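Local coordinates for protein translation elongation factor 1A (Methanosarcina mazei, PDB 3WND) that probably acts as a translation elongation factor of the SelB/EF-Tu type, binding GDP and, in its GTP-bound form, cysteinyl-tRNA, at residues Asp223-Glu235 with Arg269-Thr281. Residues are numbered along the deposited sequence; the frame is centred on the assembly and turned at random.
Sequences DKTKIFPLDRDIE and RGFIISDKEIVTT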
loop_
_atom_site.group_PDB
_atom_site.type_symbol
_atom_site.label_atom_id
_atom_site.label_comp_id
_atom_site.label_asym_id
_atom_site.label_seq_id
_atom_site.Cartn_x
_atom_site.Cartn_y
_atom_site.Cartn_z
ATOM N N ASP A 223 -2.691 11.557 23.015
ATOM C CA ASP A 223 -1.644 10.603 23.328
ATOM C C ASP A 223 -0.248 11.260 23.340
ATOM O O ASP A 223 0.052 12.130 22.556
ATOM C CB ASP A 223 -1.570 9.498 22.233
ATOM C CG ASP A 223 -2.536 8.327 22.541
ATOM O OD1 ASP A 223 -3.127 8.254 23.660
ATOM O OD2 ASP A 223 -2.623 7.503 21.598
ATOM N N LYS A 224 0.529 10.859 24.314
ATOM C CA LYS A 224 1.906 11.241 24.322
ATOM C C LYS A 224 2.658 10.012 23.854
ATOM O O LYS A 224 2.553 8.936 24.457
ATOM C CB LYS A 224 2.274 11.617 25.763
ATOM C CG LYS A 224 1.500 12.886 26.279
ATOM C CD LYS A 224 2.145 13.428 27.582
ATOM C CE LYS A 224 2.914 14.733 27.315
ATOM N NZ LYS A 224 2.082 15.796 26.658
ATOM N N THR A 225 3.412 10.148 22.754
ATOM C CA THR A 225 3.985 8.959 22.117
ATOM C C THR A 225 5.210 9.436 21.456
ATOM O O THR A 225 5.781 10.467 21.925
ATOM C CB THR A 225 2.927 8.285 21.211
ATOM O OG1 THR A 225 3.436 7.082 20.653
ATOM C CG2 THR A 225 2.368 9.236 20.137
ATOM N N LYS A 226 5.707 8.720 20.438
ATOM C CA LYS A 226 6.991 9.102 19.780
ATOM C C LYS A 226 6.882 9.066 18.259
ATOM O O LYS A 226 5.908 8.520 17.735
ATOM C CB LYS A 226 8.131 8.195 20.167
ATOM C CG LYS A 226 8.565 8.324 21.668
ATOM C CD LYS A 226 9.863 7.488 21.899
ATOM C CE LYS A 226 10.434 7.664 23.313
ATOM N NZ LYS A 226 11.844 7.162 23.296
ATOM N N ILE A 227 7.858 9.676 17.580
ATOM C CA ILE A 227 7.927 9.543 16.146
ATOM C C ILE A 227 9.295 8.983 15.808
ATOM O O ILE A 227 10.317 9.510 16.368
ATOM C CB ILE A 227 7.579 10.863 15.429
ATOM C CG1 ILE A 227 7.452 10.671 13.877
ATOM C CG2 ILE A 227 8.534 12.004 15.837
ATOM C CD1 ILE A 227 6.743 11.867 13.260
ATOM N N PHE A 228 9.314 8.066 14.853
ATOM C CA PHE A 228 10.546 7.381 14.413
ATOM C C PHE A 228 10.650 7.527 12.912
ATOM O O PHE A 228 9.615 7.591 12.249
ATOM C CB PHE A 228 10.441 5.870 14.749
ATOM C CG PHE A 228 10.457 5.618 16.205
ATOM C CD1 PHE A 228 9.290 5.521 16.890
ATOM C CD2 PHE A 228 11.670 5.465 16.867
ATOM C CE1 PHE A 228 9.266 5.339 18.276
ATOM C CE2 PHE A 228 11.696 5.294 18.225
ATOM C CZ PHE A 228 10.484 5.203 18.932
ATOM N N PRO A 229 11.887 7.532 12.373
ATOM C CA PRO A 229 13.142 7.182 13.044
ATOM C C PRO A 229 13.804 8.355 13.839
ATOM O O PRO A 229 14.849 8.145 14.461
ATOM C CB PRO A 229 14.072 6.804 11.864
ATOM C CG PRO A 229 13.547 7.713 10.747
ATOM C CD PRO A 229 12.051 7.701 10.928
ATOM N N LEU A 230 13.137 9.518 13.934
ATOM C CA LEU A 230 13.676 10.659 14.792
ATOM C C LEU A 230 13.901 10.249 16.241
ATOM O O LEU A 230 14.886 10.641 16.868
ATOM C CB LEU A 230 12.661 11.771 14.773
ATOM C CG LEU A 230 12.814 12.735 13.638
ATOM C CD1 LEU A 230 11.834 13.873 13.951
ATOM C CD2 LEU A 230 14.249 13.209 13.610
ATOM N N ASP A 231 13.034 9.387 16.768
ATOM C CA ASP A 231 13.002 8.994 18.174
ATOM C C ASP A 231 12.798 10.238 19.052
ATOM O O ASP A 231 13.553 10.554 19.967
ATOM C CB ASP A 231 14.240 8.204 18.530
ATOM C CG ASP A 231 14.100 7.403 19.841
ATOM O OD1 ASP A 231 13.115 7.586 20.610
ATOM O OD2 ASP A 231 15.007 6.607 20.124
ATOM N N ARG A 232 11.699 10.904 18.788
ATOM C CA ARG A 232 11.385 12.128 19.478
ATOM C C ARG A 232 10.023 12.001 20.179
ATOM O O ARG A 232 9.037 11.489 19.576
ATOM C CB ARG A 232 11.458 13.284 18.465
ATOM C CG ARG A 232 11.165 14.687 19.024
ATOM C CD ARG A 232 11.512 15.775 17.994
ATOM N NE ARG A 232 11.281 17.095 18.553
ATOM C CZ ARG A 232 12.204 17.796 19.202
ATOM N NH1 ARG A 232 13.428 17.274 19.360
ATOM N NH2 ARG A 232 11.909 19.016 19.734
ATOM N N ASP A 233 9.904 12.501 21.412
ATOM C CA ASP A 233 8.582 12.556 22.029
ATOM C C ASP A 233 7.615 13.567 21.375
ATOM O O ASP A 233 8.038 14.660 20.982
ATOM C CB ASP A 233 8.753 13.001 23.454
ATOM C CG ASP A 233 9.587 12.018 24.263
ATOM O OD1 ASP A 233 9.221 10.819 24.244
ATOM O OD2 ASP A 233 10.558 12.425 24.866
ATOM N N ILE A 234 6.335 13.142 21.138
ATOM C CA ILE A 234 5.381 14.036 20.495
ATOM C C ILE A 234 4.075 13.893 21.213
ATOM O O ILE A 234 3.934 12.975 22.009
ATOM C CB ILE A 234 5.247 13.759 18.957
ATOM C CG1 ILE A 234 4.769 12.290 18.733
ATOM C CG2 ILE A 234 6.570 13.930 18.196
ATOM C CD1 ILE A 234 4.169 12.034 17.330
ATOM N N GLU A 235 3.187 14.882 21.023
ATOM C CA GLU A 235 1.814 14.702 21.554
ATOM C C GLU A 235 0.919 14.854 20.381
ATOM O O GLU A 235 1.126 15.776 19.562
ATOM C CB GLU A 235 1.471 15.822 22.630
ATOM C CG GLU A 235 -0.007 15.798 23.114
ATOM C CD GLU A 235 -0.336 17.022 23.943
ATOM O OE1 GLU A 235 0.570 17.853 24.242
ATOM O OE2 GLU A 235 -1.537 17.189 24.229
ATOM N N ARG A 269 7.469 11.044 4.434
ATOM C CA ARG A 269 6.726 9.827 4.241
ATOM C C ARG A 269 7.542 8.592 4.730
ATOM O O ARG A 269 8.724 8.460 4.407
ATOM C CB ARG A 269 6.396 9.627 2.750
ATOM C CG ARG A 269 5.722 8.271 2.459
ATOM C CD ARG A 269 5.449 8.067 0.982
ATOM N NE ARG A 269 4.538 9.120 0.591
ATOM C CZ ARG A 269 4.206 9.326 -0.686
ATOM N NH1 ARG A 269 4.578 8.438 -1.622
ATOM N NH2 ARG A 269 3.414 10.325 -0.978
ATOM N N GLY A 270 6.938 7.703 5.512
ATOM C CA GLY A 270 7.724 6.583 5.970
ATOM C C GLY A 270 7.981 6.628 7.483
ATOM O O GLY A 270 8.301 5.601 8.094
ATOM N N PHE A 271 7.840 7.808 8.064
ATOM C CA PHE A 271 7.990 7.929 9.506
ATOM C C PHE A 271 6.822 7.256 10.168
ATOM O O PHE A 271 5.724 7.116 9.562
ATOM C CB PHE A 271 8.024 9.455 9.871
ATOM C CG PHE A 271 9.413 10.076 9.694
ATOM C CD1 PHE A 271 10.251 9.695 8.641
ATOM C CD2 PHE A 271 9.849 11.060 10.580
ATOM C CE1 PHE A 271 11.534 10.310 8.487
ATOM C CE2 PHE A 271 11.103 11.645 10.410
ATOM C CZ PHE A 271 11.947 11.293 9.415
ATOM N N ILE A 272 6.997 6.853 11.402
ATOM C CA ILE A 272 5.996 6.095 12.128
ATOM C C ILE A 272 5.764 6.756 13.485
ATOM O O ILE A 272 6.732 7.149 14.194
ATOM C CB ILE A 272 6.536 4.652 12.428
ATOM C CG1 ILE A 272 6.764 3.896 11.070
ATOM C CG2 ILE A 272 5.492 3.870 13.238
ATOM C CD1 ILE A 272 7.517 2.566 11.271
ATOM N N ILE A 273 4.501 6.859 13.857
ATOM C CA ILE A 273 4.193 7.302 15.174
ATOM C C ILE A 273 3.855 6.032 15.971
ATOM O O ILE A 273 2.907 5.240 15.611
ATOM C CB ILE A 273 2.941 8.255 15.227
ATOM C CG1 ILE A 273 3.318 9.584 14.477
ATOM C CG2 ILE A 273 2.493 8.487 16.679
ATOM C CD1 ILE A 273 2.121 10.448 14.127
ATOM N N SER A 274 4.552 5.834 17.081
ATOM C CA SER A 274 4.372 4.695 17.926
ATOM C C SER A 274 5.232 4.890 19.128
ATOM O O SER A 274 6.128 5.771 19.145
ATOM C CB SER A 274 4.651 3.342 17.257
ATOM O OG SER A 274 5.962 3.026 17.312
ATOM N N ASP A 275 5.042 4.019 20.115
ATOM C CA ASP A 275 5.872 4.172 21.375
ATOM C C ASP A 275 7.260 3.571 21.190
ATOM O O ASP A 275 8.174 3.898 21.929
ATOM C CB ASP A 275 5.151 3.486 22.518
ATOM C CG ASP A 275 3.990 4.287 23.043
ATOM O OD1 ASP A 275 3.893 5.500 22.770
ATOM O OD2 ASP A 275 3.222 3.730 23.802
ATOM N N LYS A 276 7.421 2.624 20.248
ATOM C CA LYS A 276 8.757 1.988 20.106
ATOM C C LYS A 276 8.856 1.415 18.668
ATOM O O LYS A 276 7.987 0.652 18.201
ATOM C CB LYS A 276 8.856 0.814 21.117
ATOM C CG LYS A 276 10.121 0.021 21.022
ATOM C CD LYS A 276 11.384 0.916 21.146
ATOM C CE LYS A 276 12.697 0.100 21.242
ATOM N NZ LYS A 276 12.968 -0.714 20.001
ATOM N N GLU A 277 9.969 1.688 18.010
ATOM C CA GLU A 277 10.300 1.059 16.733
ATOM C C GLU A 277 11.738 0.744 16.684
ATOM O O GLU A 277 12.528 1.421 17.387
ATOM C CB GLU A 277 10.011 2.049 15.512
ATOM C CG GLU A 277 8.516 2.412 15.404
ATOM C CD GLU A 277 7.640 1.224 15.040
ATOM O OE1 GLU A 277 8.147 0.318 14.344
ATOM O OE2 GLU A 277 6.468 1.235 15.482
ATOM N N ILE A 278 12.105 -0.245 15.849
ATOM C CA ILE A 278 13.558 -0.477 15.587
ATOM C C ILE A 278 14.037 0.602 14.622
ATOM O O ILE A 278 13.343 0.954 13.681
ATOM C CB ILE A 278 13.788 -1.899 14.931
ATOM C CG1 ILE A 278 13.228 -2.962 15.877
ATOM C CG2 ILE A 278 15.281 -2.167 14.581
ATOM C CD1 ILE A 278 13.050 -4.374 15.315
ATOM N N VAL A 279 15.233 1.148 14.878
ATOM C CA VAL A 279 15.797 2.079 13.924
ATOM C C VAL A 279 17.198 1.607 13.599
ATOM O O VAL A 279 18.056 1.453 14.465
ATOM C CB VAL A 279 15.862 3.523 14.447
ATOM C CG1 VAL A 279 16.602 4.376 13.468
ATOM C CG2 VAL A 279 14.459 4.074 14.744
ATOM N N THR A 280 17.451 1.291 12.332
ATOM C CA THR A 280 18.813 0.844 11.915
ATOM C C THR A 280 19.109 1.386 10.516
ATOM O O THR A 280 18.213 1.915 9.800
ATOM C CB THR A 280 18.942 -0.716 11.902
ATOM O OG1 THR A 280 18.006 -1.335 10.955
ATOM C CG2 THR A 280 18.735 -1.355 13.268
ATOM N N THR A 281 20.383 1.307 10.115
ATOM C CA THR A 281 20.742 1.690 8.710
ATOM C C THR A 281 21.115 0.392 8.002
ATOM O O THR A 281 21.124 0.318 6.739
ATOM C CB THR A 281 21.980 2.626 8.598
ATOM O OG1 THR A 281 23.051 1.992 9.266
ATOM C CG2 THR A 281 21.813 4.044 9.198
#
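Phe228 lies with one ring face against the Glu277 side chain, whose CB sits 4.0 Å from the Phe228 ring centroid in a CH-pi contact. CG of Phe228 is anti to its carbonyl carbon (chi1 -68°), which brings the ring against the 275-277 backbone, Glu277 N lying 3.6 Å above its plane; Ser274 O meets the ring edge in plane, and Val279 CG2 comes within 3.8 Å of Phe228 CD2. The bent Glu277 chain turns its carboxylate away from the ring to accept from Ser274 OG (2.6 Å to Glu277 OE2) and to form a salt bridge with Arg194. At the backbone, Phe228 and Ile272 form an antiparallel hydrogen-bonded pair. Here the hairpin 224-235, whose turn holds a G1 beta bulge at Asp231 and Arg232 opposite Ile227, adds its first strand to strand 272-274 of the second domain, consistent with the domain 2 beta barrel of SelB and EF-Tu; 278-280 leads into the last beta domain. With an alanine in place of Phe228, Glu277 CB and CG and Val279 CG2 would probably face a gap. Past the cis peptide bond, Pro229 sets CD over the centre of the Phe271 ring, 3.6 Å from its centroid. At the far end Thr225 OG1 donates to Asp275 OD1 (2.7 Å), reaching it from above the carboxylate plane, and Thr225 CG2 packs 3.5 Å from Ile273 CG2.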